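Local coordinates for transcriptional regulatory protein RcsB (Salmonella typhimurium, PDB 5O8Y) that probably serves as the DNA-binding response regulator of the Rcs signalling system, controlling transcription of numerous genes with or without the partner RcsA, at residues V6-D11 against V29-E34; D11-L16 against E34-T39; V52-L57 against I84-N89; M88-A93 against I106-G111. All blocks are in the same frame, centred on the assembly; numbering follows the deposited sequence.

All four contacts lie in the receiver domain and tie together its five-stranded parallel sheet. Contacts 1 and 3 are strand pairings: contact 1 joins outermost strand 29-35 to strand 4-9 and is only partly buried, whereas contact 3, between strands 52-55 and 82-87, is buried throughout. Contact 2 extends contact 1, sharing D11 and E34, and trades backbone bonds for van der Waals touches beneath the start of helix 13-24. Contact 4 carries on from contact 3 through M88 and N89 and relies on partly exposed side chains in the turns beyond the strand ends. The acidic end of 6-11, D56 and K109 come together there, where contacts 3 and 4 hold the same sulfate.

Contact 1. Residues V6-D11 against V29-E34; sequences VIIADD and VNVVGE
I8 lies against V31, G33 and E34 of the neighbouring strand, its side chain meeting G33 and E34 first and V31 at its tip. CB itself stands back, and a chi1 of 59° sets CG1 between the backbone N and the carbonyl carbon, over the adjacent strand. There I8 CG1 comes 3.6 Å from G33 O and 4.0 Å from E34 CB. From CG1 the chain runs out extended, and the tip I8 CD1 rests 4.0 Å from V31 CG1, the two side chains crossing at about a right angle. Helix 13-24 covers this face, with L16 and R20 against I8 and L23 against V31.

Beneath the side chains, strands 4-9 and 29-35 run parallel. V6 makes two of the bonds: its N donates to N30 O at 2.9 Å, rather bent at 135°, and its O receives V32 N at 2.9 Å, nearly straight. I8 N then reaches G33 O, also at 2.9 Å. The CA-H of E34 adds a contact to I8 O at 3.2 Å. On the other face I7 CG2 touches G33 O at 3.7 Å.

Strands 4-9 and 29-35 are the two strands of a beta-alpha-beta unit, with helix 13-24 between them. Backbone amides supply the polar bonds, while V6, I8, V29 and V31 give an apolar face to helices 13-24 and 112-124.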
loop_
_atom_site.group_PDB
_atom_site.type_symbol
_atom_site.label_atom_id
_atom_site.label_comp_id
_atom_site.label_asym_id
_atom_site.label_seq_id
_atom_site.Cartn_x
_atom_site.Cartn_y
_atom_site.Cartn_z
ATOM N N VAL F 6 -15.996 -14.368 -32.253
ATOM C CA VAL F 6 -16.121 -13.030 -31.682
ATOM C C VAL F 6 -17.517 -12.869 -31.063
ATOM O O VAL F 6 -18.503 -13.390 -31.579
ATOM C CB VAL F 6 -15.822 -11.978 -32.792
ATOM C CG1 VAL F 6 -16.586 -10.681 -32.620
ATOM C CG2 VAL F 6 -14.329 -11.695 -32.871
ATOM N N ILE F 7 -17.584 -12.149 -29.949
ATOM C CA ILE F 7 -18.852 -11.723 -29.353
ATOM C C ILE F 7 -18.912 -10.205 -29.472
ATOM O O ILE F 7 -17.897 -9.536 -29.270
ATOM C CB ILE F 7 -18.941 -12.113 -27.862
ATOM C CG1 ILE F 7 -18.768 -13.623 -27.684
ATOM C CG2 ILE F 7 -20.272 -11.673 -27.266
ATOM C CD1 ILE F 7 -18.248 -14.004 -26.318
ATOM N N ILE F 8 -20.090 -9.667 -29.789
ATOM C CA ILE F 8 -20.268 -8.212 -29.901
ATOM C C ILE F 8 -21.348 -7.727 -28.945
ATOM O O ILE F 8 -22.350 -8.409 -28.734
ATOM C CB ILE F 8 -20.546 -7.738 -31.354
ATOM C CG1 ILE F 8 -21.800 -8.391 -31.945
ATOM C CG2 ILE F 8 -19.349 -8.042 -32.246
ATOM C CD1 ILE F 8 -22.104 -7.926 -33.356
ATOM N N ALA F 9 -21.109 -6.567 -28.346
ATOM C CA ALA F 9 -22.052 -5.951 -27.418
ATOM C C ALA F 9 -22.099 -4.438 -27.639
ATOM O O ALA F 9 -21.070 -3.762 -27.628
ATOM C CB ALA F 9 -21.683 -6.275 -25.976
ATOM N N ASP F 10 -23.307 -3.929 -27.852
ATOM C CA ASP F 10 -23.553 -2.502 -28.008
ATOM C C ASP F 10 -25.004 -2.230 -27.643
ATOM O O ASP F 10 -25.878 -3.010 -28.011
ATOM C CB ASP F 10 -23.256 -2.066 -29.450
ATOM C CG ASP F 10 -22.994 -0.574 -29.571
ATOM O OD1 ASP F 10 -23.932 0.228 -29.382
ATOM O OD2 ASP F 10 -21.841 -0.201 -29.865
ATOM N N ASP F 11 -25.266 -1.138 -26.922
ATOM C CA ASP F 11 -26.651 -0.808 -26.546
ATOM C C ASP F 11 -27.470 -0.138 -27.650
ATOM O O ASP F 11 -28.668 0.005 -27.474
ATOM C CB ASP F 11 -26.704 0.043 -25.269
ATOM C CG ASP F 11 -26.425 1.506 -25.519
ATOM O OD1 ASP F 11 -25.438 1.801 -26.226
ATOM O OD2 ASP F 11 -27.189 2.356 -25.000
ATOM N N VAL F 29 -13.439 -13.940 -39.657
ATOM C CA VAL F 29 -14.107 -13.552 -38.405
ATOM C C VAL F 29 -15.542 -14.087 -38.418
ATOM O O VAL F 29 -16.258 -13.923 -39.401
ATOM C CB VAL F 29 -14.120 -12.022 -38.217
ATOM C CG1 VAL F 29 -14.884 -11.630 -36.958
ATOM C CG2 VAL F 29 -12.700 -11.479 -38.164
ATOM N N ASN F 30 -15.941 -14.717 -37.315
ATOM C CA ASN F 30 -17.256 -15.333 -37.159
ATOM C C ASN F 30 -17.887 -14.790 -35.866
ATOM O O ASN F 30 -17.345 -14.979 -34.775
ATOM C CB ASN F 30 -17.087 -16.862 -37.085
ATOM C CG ASN F 30 -18.413 -17.619 -37.023
ATOM O OD1 ASN F 30 -19.354 -17.314 -37.755
ATOM N ND2 ASN F 30 -18.478 -18.630 -36.160
ATOM N N VAL F 31 -19.014 -14.094 -35.997
ATOM C CA VAL F 31 -19.742 -13.556 -34.851
ATOM C C VAL F 31 -20.634 -14.661 -34.293
ATOM O O VAL F 31 -21.491 -15.162 -35.013
ATOM C CB VAL F 31 -20.602 -12.333 -35.244
ATOM C CG1 VAL F 31 -21.403 -11.817 -34.050
ATOM C CG2 VAL F 31 -19.728 -11.225 -35.819
ATOM N N VAL F 32 -20.435 -15.028 -33.020
ATOM C CA VAL F 32 -21.239 -16.093 -32.356
ATOM C C VAL F 32 -22.191 -15.598 -31.265
ATOM O O VAL F 32 -22.906 -16.401 -30.669
ATOM C CB VAL F 32 -20.366 -17.240 -31.792
ATOM C CG1 VAL F 32 -19.562 -17.881 -32.911
ATOM C CG2 VAL F 32 -19.452 -16.770 -30.661
ATOM N N GLY F 33 -22.218 -14.296 -31.000
ATOM C CA GLY F 33 -23.222 -13.734 -30.094
ATOM C C GLY F 33 -23.265 -12.221 -30.147
ATOM O O GLY F 33 -22.231 -11.575 -30.346
ATOM N N GLU F 34 -24.465 -11.668 -29.979
ATOM C CA GLU F 34 -24.688 -10.225 -29.965
ATOM C C GLU F 34 -25.483 -9.894 -28.727
ATOM O O GLU F 34 -26.441 -10.594 -28.432
ATOM C CB GLU F 34 -25.516 -9.746 -31.165
ATOM C CG GLU F 34 -25.421 -10.526 -32.456
ATOM C CD GLU F 34 -26.568 -10.164 -33.396
ATOM O OE1 GLU F 34 -27.096 -11.076 -34.079
ATOM O OE2 GLU F 34 -26.958 -8.972 -33.438
#

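Contact 2. Residues D11-L16 against E34-T39; sequences DHPIVL and EFEDST
L16 pushes its forked end onto the backbone of strand 29-35, with L16 CD2 3.7 Å from F35 O and 4.0 Å from E34 CB. This is the start of helix 13-24 seated on the exit of the next strand, within the beta-alpha-beta crossover 4-9, 13-24, 29-35 of a receiver domain. With chi1 at -173°, CG of L16 lies opposite the backbone N and the side chain is carried down toward the sheet. E34 runs out extended past the same leucine, with E34 OE2 4.1 Å from L16 CG, while its OE1 makes a long, weak ion pair with R20.

Nearer the helix start, the P13 ring and the E36 side chain cross at about a right angle. CG of P13 meets OE1 of E36 at 3.7 Å, an apolar edge against a carboxylate at the surface. One residue before the N-cap position held by H12, the CA-H of D11 points at E36 O, with D11 CA 3.6 Å from that oxygen.

D10 and D11 probably correspond to the acidic pair that helps to bind magnesium in other receiver domains. H12 is fixed at both ring nitrogens, ND1 by D10 and NE2 by E170 of the second subunit. On one face of the H12 imidazole, D11 OD1 lies 3.1 Å above the plane, offset toward the rim.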
loop_
_atom_site.group_PDB
_atom_site.type_symbol
_atom_site.label_atom_id
_atom_site.label_comp_id
_atom_site.label_asym_id
_atom_site.label_seq_id
_atom_site.Cartn_x
_atom_site.Cartn_y
_atom_site.Cartn_z
ATOM N N ASP F 11 -25.266 -1.138 -26.922
ATOM C CA ASP F 11 -26.651 -0.808 -26.546
ATOM C C ASP F 11 -27.470 -0.138 -27.650
ATOM O O ASP F 11 -28.668 0.005 -27.474
ATOM C CB ASP F 11 -26.704 0.043 -25.269
ATOM C CG ASP F 11 -26.425 1.506 -25.519
ATOM O OD1 ASP F 11 -25.438 1.801 -26.226
ATOM O OD2 ASP F 11 -27.189 2.356 -25.000
ATOM N N HIS F 12 -26.833 0.296 -28.744
ATOM C CA HIS F 12 -27.549 0.860 -29.910
ATOM C C HIS F 12 -27.843 -0.277 -30.895
ATOM O O HIS F 12 -26.920 -0.754 -31.559
ATOM C CB HIS F 12 -26.725 1.940 -30.628
ATOM C CG HIS F 12 -26.150 2.979 -29.720
ATOM N ND1 HIS F 12 -24.885 2.875 -29.180
ATOM C CD2 HIS F 12 -26.659 4.150 -29.269
ATOM C CE1 HIS F 12 -24.642 3.937 -28.431
ATOM N NE2 HIS F 12 -25.702 4.725 -28.468
ATOM N N PRO F 13 -29.117 -0.719 -31.001
ATOM C CA PRO F 13 -29.424 -1.893 -31.854
ATOM C C PRO F 13 -29.025 -1.762 -33.325
ATOM O O PRO F 13 -28.613 -2.748 -33.929
ATOM C CB PRO F 13 -30.943 -2.044 -31.725
ATOM C CG PRO F 13 -31.319 -1.280 -30.494
ATOM C CD PRO F 13 -30.338 -0.157 -30.393
ATOM N N ILE F 14 -29.135 -0.553 -33.875
ATOM C CA ILE F 14 -28.718 -0.261 -35.251
ATOM C C ILE F 14 -27.193 -0.387 -35.458
ATOM O O ILE F 14 -26.758 -0.835 -36.515
ATOM C CB ILE F 14 -29.235 1.133 -35.707
ATOM C CG1 ILE F 14 -30.763 1.100 -35.807
ATOM C CG2 ILE F 14 -28.650 1.554 -37.059
ATOM C CD1 ILE F 14 -31.409 2.463 -35.886
ATOM N N VAL F 15 -26.394 -0.002 -34.464
ATOM C CA VAL F 15 -24.916 -0.096 -34.561
ATOM C C VAL F 15 -24.490 -1.551 -34.389
ATOM O O VAL F 15 -23.590 -2.030 -35.082
ATOM C CB VAL F 15 -24.212 0.795 -33.509
ATOM C CG1 VAL F 15 -22.695 0.613 -33.536
ATOM C CG2 VAL F 15 -24.585 2.260 -33.717
ATOM N N LEU F 16 -25.152 -2.250 -33.469
ATOM C CA LEU F 16 -24.914 -3.675 -33.227
ATOM C C LEU F 16 -25.131 -4.504 -34.486
ATOM O O LEU F 16 -24.281 -5.321 -34.847
ATOM C CB LEU F 16 -25.828 -4.180 -32.102
ATOM C CG LEU F 16 -25.602 -5.602 -31.595
ATOM C CD1 LEU F 16 -24.205 -5.745 -31.005
ATOM C CD2 LEU F 16 -26.678 -5.964 -30.576
ATOM N N GLU F 34 -24.465 -11.668 -29.979
ATOM C CA GLU F 34 -24.688 -10.225 -29.965
ATOM C C GLU F 34 -25.483 -9.894 -28.727
ATOM O O GLU F 34 -26.441 -10.594 -28.432
ATOM C CB GLU F 34 -25.516 -9.746 -31.165
ATOM C CG GLU F 34 -25.421 -10.526 -32.456
ATOM C CD GLU F 34 -26.568 -10.164 -33.396
ATOM O OE1 GLU F 34 -27.096 -11.076 -34.079
ATOM O OE2 GLU F 34 -26.958 -8.972 -33.438
ATOM N N PHE F 35 -25.127 -8.821 -28.018
ATOM C CA PHE F 35 -25.893 -8.419 -26.824
ATOM C C PHE F 35 -26.156 -6.922 -26.743
ATOM O O PHE F 35 -25.324 -6.115 -27.153
ATOM C CB PHE F 35 -25.203 -8.940 -25.559
ATOM C CG PHE F 35 -25.052 -10.432 -25.553
ATOM C CD1 PHE F 35 -26.101 -11.247 -25.135
ATOM C CD2 PHE F 35 -23.892 -11.028 -26.034
ATOM C CE1 PHE F 35 -25.982 -12.627 -25.162
ATOM C CE2 PHE F 35 -23.771 -12.405 -26.070
ATOM C CZ PHE F 35 -24.819 -13.208 -25.632
ATOM N N GLU F 36 -27.330 -6.578 -26.223
ATOM C CA GLU F 36 -27.767 -5.190 -26.004
ATOM C C GLU F 36 -27.536 -4.701 -24.575
ATOM O O GLU F 36 -27.450 -3.497 -24.349
ATOM C CB GLU F 36 -29.269 -5.039 -26.284
ATOM C CG GLU F 36 -29.674 -4.979 -27.748
ATOM C CD GLU F 36 -31.056 -4.362 -27.947
ATOM O OE1 GLU F 36 -31.312 -3.266 -27.389
ATOM O OE2 GLU F 36 -31.885 -4.960 -28.670
ATOM N N ASP F 37 -27.506 -5.612 -23.605
ATOM C CA ASP F 37 -27.278 -5.228 -22.208
ATOM C C ASP F 37 -26.236 -6.107 -21.542
ATOM O O ASP F 37 -25.992 -7.233 -21.967
ATOM C CB ASP F 37 -28.587 -5.239 -21.412
ATOM C CG ASP F 37 -29.062 -6.630 -21.096
ATOM O OD1 ASP F 37 -29.434 -7.352 -22.041
ATOM O OD2 ASP F 37 -29.051 -7.002 -19.904
ATOM N N SER F 38 -25.644 -5.573 -20.484
ATOM C CA SER F 38 -24.498 -6.193 -19.834
ATOM C C SER F 38 -24.877 -7.417 -19.004
ATOM O O SER F 38 -24.090 -8.346 -18.898
ATOM C CB SER F 38 -23.758 -5.172 -18.968
ATOM O OG SER F 38 -24.591 -4.659 -17.942
ATOM N N THR F 39 -26.079 -7.421 -18.430
ATOM C CA THR F 39 -26.558 -8.559 -17.645
ATOM C C THR F 39 -26.608 -9.817 -18.510
ATOM O O THR F 39 -26.014 -10.840 -18.151
ATOM C CB THR F 39 -27.920 -8.247 -16.984
ATOM O OG1 THR F 39 -27.744 -7.192 -16.025
ATOM C CG2 THR F 39 -28.514 -9.472 -16.275
#

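Contact 3. Residues V52-L57 against I84-N89; sequences VLITDL and IVLTMN. With SO4 (sulfate ion), chain R.
L57 and T87 share a single oxygen of a bound sulfate, T87 as the last residue of its strand and L57 just beyond the end of the other. Sulfate O3 accepts from L57 N at 3.0 Å and from T87 OG1 at 2.8 Å. M88 N donates separately to sulfate O4 at 3.1 Å. T87 OG1 works in both directions, for it also accepts N89 N at 3.0 Å, closing an ST turn. Its chi1 of -172° sets the hydroxyl opposite the backbone N and up to the ion. The L57 and T87 side chains run at a slant to each other, CD1 of L57 nearest T87 OG1.

D56, the predicted aspartylphosphate site, brings OD1 to 2.6 Å from sulfate O1; the same OD1 makes a salt bridge with K109, and OD2 is hydrogen-bonded to S58. In the receiver fold the phosphoacceptor follows the third strand and a threonine or serine ends the fourth, so an anion beside D56 and bonded by T87, L57 N and K109 is consistent with a phosphoryl pocket, although this sulfate probably came from the crystallisation liquor.

Behind the pocket, strands 52-55 and 82-87 pair in parallel. T55 bonds twice to the same neighbour, its N donating to I84 O and its O receiving L86 N at 2.8 Å. Away from the ion, I54 CG2 lies 3.9 Å from L86 CB. L57 crosses V85 at about a right angle, L57 CG to V85 CG1 4.0 Å.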
loop_
_atom_site.group_PDB
_atom_site.type_symbol
_atom_site.label_atom_id
_atom_site.label_comp_id
_atom_site.label_asym_id
_atom_site.label_seq_id
_atom_site.Cartn_x
_atom_site.Cartn_y
_atom_site.Cartn_z
ATOM N N VAL F 52 -12.981 -13.627 -27.554
ATOM C CA VAL F 52 -12.777 -12.252 -28.015
ATOM C C VAL F 52 -14.101 -11.508 -27.900
ATOM O O VAL F 52 -15.094 -11.927 -28.490
ATOM C CB VAL F 52 -12.271 -12.209 -29.469
ATOM C CG1 VAL F 52 -12.099 -10.769 -29.945
ATOM C CG2 VAL F 52 -10.960 -12.973 -29.575
ATOM N N LEU F 53 -14.103 -10.424 -27.125
ATOM C CA LEU F 53 -15.277 -9.574 -26.931
ATOM C C LEU F 53 -15.002 -8.186 -27.494
ATOM O O LEU F 53 -13.986 -7.566 -27.155
ATOM C CB LEU F 53 -15.625 -9.458 -25.441
ATOM C CG LEU F 53 -16.713 -8.446 -25.044
ATOM C CD1 LEU F 53 -18.081 -8.841 -25.590
ATOM C CD2 LEU F 53 -16.765 -8.303 -23.535
ATOM N N ILE F 54 -15.915 -7.712 -28.346
ATOM C CA ILE F 54 -15.915 -6.329 -28.847
ATOM C C ILE F 54 -17.120 -5.657 -28.203
ATOM O O ILE F 54 -18.263 -6.090 -28.402
ATOM C CB ILE F 54 -16.021 -6.266 -30.387
ATOM C CG1 ILE F 54 -14.836 -6.989 -31.043
ATOM C CG2 ILE F 54 -16.075 -4.818 -30.872
ATOM C CD1 ILE F 54 -15.113 -7.498 -32.442
ATOM N N THR F 55 -16.873 -4.616 -27.419
ATOM C CA THR F 55 -17.914 -4.070 -26.569
ATOM C C THR F 55 -17.909 -2.554 -26.462
ATOM O O THR F 55 -16.886 -1.897 -26.589
ATOM C CB THR F 55 -17.872 -4.688 -25.139
ATOM O OG1 THR F 55 -19.000 -4.239 -24.376
ATOM C CG2 THR F 55 -16.592 -4.302 -24.385
ATOM N N ASP F 56 -19.098 -2.062 -26.154
ATOM C CA ASP F 56 -19.447 -0.666 -25.922
ATOM C C ASP F 56 -19.087 -0.260 -24.494
ATOM O O ASP F 56 -18.872 -1.118 -23.649
ATOM C CB ASP F 56 -20.990 -0.560 -26.043
ATOM C CG ASP F 56 -21.456 0.716 -26.658
ATOM O OD1 ASP F 56 -20.753 1.226 -27.547
ATOM O OD2 ASP F 56 -22.553 1.182 -26.290
ATOM N N LEU F 57 -19.096 1.045 -24.224
ATOM C CA LEU F 57 -19.018 1.571 -22.856
ATOM C C LEU F 57 -20.380 1.866 -22.219
ATOM O O LEU F 57 -20.504 1.761 -21.010
ATOM C CB LEU F 57 -18.157 2.839 -22.802
ATOM C CG LEU F 57 -16.633 2.693 -22.877
ATOM C CD1 LEU F 57 -15.988 4.067 -22.837
ATOM C CD2 LEU F 57 -16.096 1.839 -21.739
ATOM N N ILE F 84 -11.802 -5.785 -26.802
ATOM C CA ILE F 84 -11.638 -4.568 -27.595
ATOM C C ILE F 84 -12.796 -3.645 -27.225
ATOM O O ILE F 84 -13.955 -4.035 -27.325
ATOM C CB ILE F 84 -11.635 -4.866 -29.111
ATOM C CG1 ILE F 84 -10.394 -5.689 -29.501
ATOM C CG2 ILE F 84 -11.661 -3.579 -29.926
ATOM C CD1 ILE F 84 -10.600 -6.560 -30.717
ATOM N N VAL F 85 -12.481 -2.440 -26.761
ATOM C CA VAL F 85 -13.503 -1.451 -26.460
ATOM C C VAL F 85 -13.755 -0.620 -27.721
ATOM O O VAL F 85 -12.859 0.056 -28.221
ATOM C CB VAL F 85 -13.126 -0.567 -25.249
ATOM C CG1 VAL F 85 -14.120 0.571 -25.067
ATOM C CG2 VAL F 85 -13.092 -1.408 -23.982
ATOM N N LEU F 86 -14.988 -0.695 -28.216
ATOM C CA LEU F 86 -15.437 0.032 -29.397
ATOM C C LEU F 86 -16.391 1.122 -28.938
ATOM O O LEU F 86 -17.511 0.817 -28.548
ATOM C CB LEU F 86 -16.151 -0.930 -30.348
ATOM C CG LEU F 86 -16.715 -0.362 -31.649
ATOM C CD1 LEU F 86 -15.586 0.139 -32.538
ATOM C CD2 LEU F 86 -17.546 -1.421 -32.360
ATOM N N THR F 87 -15.963 2.383 -29.000
ATOM C CA THR F 87 -16.716 3.485 -28.388
ATOM C C THR F 87 -16.756 4.766 -29.224
ATOM O O THR F 87 -15.888 5.005 -30.066
ATOM C CB THR F 87 -16.154 3.826 -26.987
ATOM O OG1 THR F 87 -17.011 4.779 -26.330
ATOM C CG2 THR F 87 -14.733 4.382 -27.078
ATOM N N MET F 88 -17.779 5.574 -28.962
ATOM C CA MET F 88 -17.879 6.941 -29.485
ATOM C C MET F 88 -17.193 7.961 -28.577
ATOM O O MET F 88 -16.955 9.087 -29.009
ATOM C CB MET F 88 -19.349 7.367 -29.659
ATOM C CG MET F 88 -19.868 7.320 -31.084
ATOM S SD MET F 88 -21.480 8.122 -31.201
ATOM C CE MET F 88 -22.460 7.110 -30.085
ATOM N N ASN F 89 -16.913 7.594 -27.324
ATOM C CA ASN F 89 -16.343 8.541 -26.361
ATOM C C ASN F 89 -14.932 8.950 -26.782
ATOM O O ASN F 89 -14.049 8.104 -26.900
ATOM C CB ASN F 89 -16.321 7.944 -24.954
ATOM C CG ASN F 89 -16.307 9.001 -23.873
ATOM O OD1 ASN F 89 -15.536 9.972 -23.926
ATOM N ND2 ASN F 89 -17.163 8.817 -22.877
HETATM S S SO4 R . -20.477 4.286 -26.666
HETATM O O1 SO4 R . -20.819 3.806 -28.010
HETATM O O2 SO4 R . -21.696 4.312 -25.851
HETATM O O3 SO4 R . -19.451 3.426 -26.027
HETATM O O4 SO4 R . -19.958 5.663 -26.792
#

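Contact 4. Residues M88-A93 against I106-G111; sequences MNNNPA and IVLKQG. With SO4 (sulfate ion), chain R.
L108, the last residue of strand 105-108, turns its fork toward the turn after strand 82-87. L108 CD1 comes 3.6 Å from N90 OD1, and L108 CD2 lies 3.8 Å from N89 O, so both methyls rest against carbonyl oxygens. S133, V134 and L137 of helix 132-139 press on the same leucine. That turn is shaped from within by N89, whose OD1 accepts N91 N at 3.0 Å in an Asx turn.

K109 comes next and stretches out beside M88. K109 CD passes 3.8 Å from M88 N and 3.9 Å from M88 CG, the side chains crossing at a slant, and the ammonium at the far end meets sulfate O1. The modelled 2.5 Å from K109 NZ to sulfate O1 is very short, and its exact value is doubtful. NZ also bridges D10 and D56, so one lysine joins the acidic cluster to the anion.

Q110 folds back: chi1 of 58° and a bend at chi2 swing its amide round to N90, which comes from the opposite direction. Q110 NE2 donates to N90 OD1 at 2.7 Å with an N-H...O angle of 160°. The acceptor lies in the plane of the glutamine amide, yet the two amides are turned 43° apart. G111 N closes the short 3-10 turn onto L108 O. A lysine following the fifth strand and reaching back to the phosphoacceptor aspartate is a hallmark of the CheY-like receiver fold.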
loop_
_atom_site.group_PDB
_atom_site.type_symbol
_atom_site.label_atom_id
_atom_site.label_comp_id
_atom_site.label_asym_id
_atom_site.label_seq_id
_atom_site.Cartn_x
_atom_site.Cartn_y
_atom_site.Cartn_z
ATOM N N MET F 88 -17.779 5.574 -28.962
ATOM C CA MET F 88 -17.879 6.941 -29.485
ATOM C C MET F 88 -17.193 7.961 -28.577
ATOM O O MET F 88 -16.955 9.087 -29.009
ATOM C CB MET F 88 -19.349 7.367 -29.659
ATOM C CG MET F 88 -19.868 7.320 -31.084
ATOM S SD MET F 88 -21.480 8.122 -31.201
ATOM C CE MET F 88 -22.460 7.110 -30.085
ATOM N N ASN F 89 -16.913 7.594 -27.324
ATOM C CA ASN F 89 -16.343 8.541 -26.361
ATOM C C ASN F 89 -14.932 8.950 -26.782
ATOM O O ASN F 89 -14.049 8.104 -26.900
ATOM C CB ASN F 89 -16.321 7.944 -24.954
ATOM C CG ASN F 89 -16.307 9.001 -23.873
ATOM O OD1 ASN F 89 -15.536 9.972 -23.926
ATOM N ND2 ASN F 89 -17.163 8.817 -22.877
ATOM N N ASN F 90 -14.746 10.245 -27.029
ATOM C CA ASN F 90 -13.461 10.794 -27.466
ATOM C C ASN F 90 -12.724 11.556 -26.351
ATOM O O ASN F 90 -11.697 12.188 -26.609
ATOM C CB ASN F 90 -13.683 11.708 -28.680
ATOM C CG ASN F 90 -14.099 10.937 -29.923
ATOM O OD1 ASN F 90 -13.263 10.359 -30.624
ATOM N ND2 ASN F 90 -15.394 10.943 -30.215
ATOM N N ASN F 91 -13.224 11.475 -25.117
ATOM C CA ASN F 91 -12.636 12.216 -23.999
ATOM C C ASN F 91 -11.324 11.537 -23.567
ATOM O O ASN F 91 -11.352 10.376 -23.145
ATOM C CB ASN F 91 -13.619 12.321 -22.825
ATOM C CG ASN F 91 -13.397 13.568 -21.987
ATOM O OD1 ASN F 91 -12.269 13.884 -21.581
ATOM N ND2 ASN F 91 -14.472 14.296 -21.734
ATOM N N PRO F 92 -10.175 12.247 -23.678
ATOM C CA PRO F 92 -8.866 11.624 -23.408
ATOM C C PRO F 92 -8.729 10.922 -22.058
ATOM O O PRO F 92 -8.128 9.855 -21.996
ATOM C CB PRO F 92 -7.895 12.803 -23.491
ATOM C CG PRO F 92 -8.559 13.765 -24.398
ATOM C CD PRO F 92 -10.015 13.661 -24.068
ATOM N N ALA F 93 -9.295 11.504 -21.002
ATOM C CA ALA F 93 -9.222 10.909 -19.667
ATOM C C ALA F 93 -9.999 9.585 -19.577
ATOM O O ALA F 93 -9.576 8.669 -18.872
ATOM C CB ALA F 93 -9.699 11.896 -18.609
ATOM N N ILE F 106 -8.475 -0.058 -27.820
ATOM C CA ILE F 106 -9.641 0.771 -28.102
ATOM C C ILE F 106 -9.736 0.998 -29.611
ATOM O O ILE F 106 -8.723 1.236 -30.266
ATOM C CB ILE F 106 -9.552 2.143 -27.396
ATOM C CG1 ILE F 106 -9.524 1.956 -25.881
ATOM C CG2 ILE F 106 -10.731 3.033 -27.792
ATOM C CD1 ILE F 106 -9.210 3.219 -25.113
ATOM N N VAL F 107 -10.957 0.917 -30.140
ATOM C CA VAL F 107 -11.281 1.386 -31.491
ATOM C C VAL F 107 -12.324 2.490 -31.354
ATOM O O VAL F 107 -13.344 2.303 -30.704
ATOM C CB VAL F 107 -11.853 0.258 -32.376
ATOM C CG1 VAL F 107 -12.231 0.786 -33.761
ATOM C CG2 VAL F 107 -10.857 -0.888 -32.496
ATOM N N LEU F 108 -12.068 3.646 -31.953
ATOM C CA LEU F 108 -13.085 4.692 -32.024
ATOM C C LEU F 108 -14.015 4.356 -33.181
ATOM O O LEU F 108 -13.554 3.937 -34.241
ATOM C CB LEU F 108 -12.457 6.065 -32.224
ATOM C CG LEU F 108 -11.462 6.501 -31.149
ATOM C CD1 LEU F 108 -10.832 7.834 -31.520
ATOM C CD2 LEU F 108 -12.133 6.582 -29.786
ATOM N N LYS F 109 -15.314 4.531 -32.963
ATOM C CA LYS F 109 -16.336 4.123 -33.935
ATOM C C LYS F 109 -16.221 4.818 -35.292
ATOM O O LYS F 109 -16.499 4.203 -36.323
ATOM C CB LYS F 109 -17.738 4.313 -33.355
ATOM C CG LYS F 109 -18.087 3.224 -32.362
ATOM C CD LYS F 109 -19.394 3.468 -31.642
ATOM C CE LYS F 109 -19.835 2.190 -30.940
ATOM N NZ LYS F 109 -21.005 2.376 -30.049
ATOM N N GLN F 110 -15.797 6.079 -35.286
ATOM C CA GLN F 110 -15.568 6.829 -36.523
ATOM C C GLN F 110 -14.529 6.186 -37.466
ATOM O O GLN F 110 -14.627 6.336 -38.685
ATOM C CB GLN F 110 -15.212 8.302 -36.228
ATOM C CG GLN F 110 -13.981 8.535 -35.352
ATOM C CD GLN F 110 -14.301 8.850 -33.894
ATOM O OE1 GLN F 110 -15.280 8.347 -33.320
ATOM N NE2 GLN F 110 -13.459 9.685 -33.282
ATOM N N GLY F 111 -13.557 5.466 -36.902
ATOM C CA GLY F 111 -12.567 4.711 -37.684
ATOM C C GLY F 111 -12.819 3.211 -37.790
ATOM O O GLY F 111 -11.998 2.496 -38.347
HETATM S S SO4 R . -20.477 4.286 -26.666
HETATM O O1 SO4 R . -20.819 3.806 -28.010
HETATM O O2 SO4 R . -21.696 4.312 -25.851
HETATM O O3 SO4 R . -19.451 3.426 -26.027
HETATM O O4 SO4 R . -19.958 5.663 -26.792
#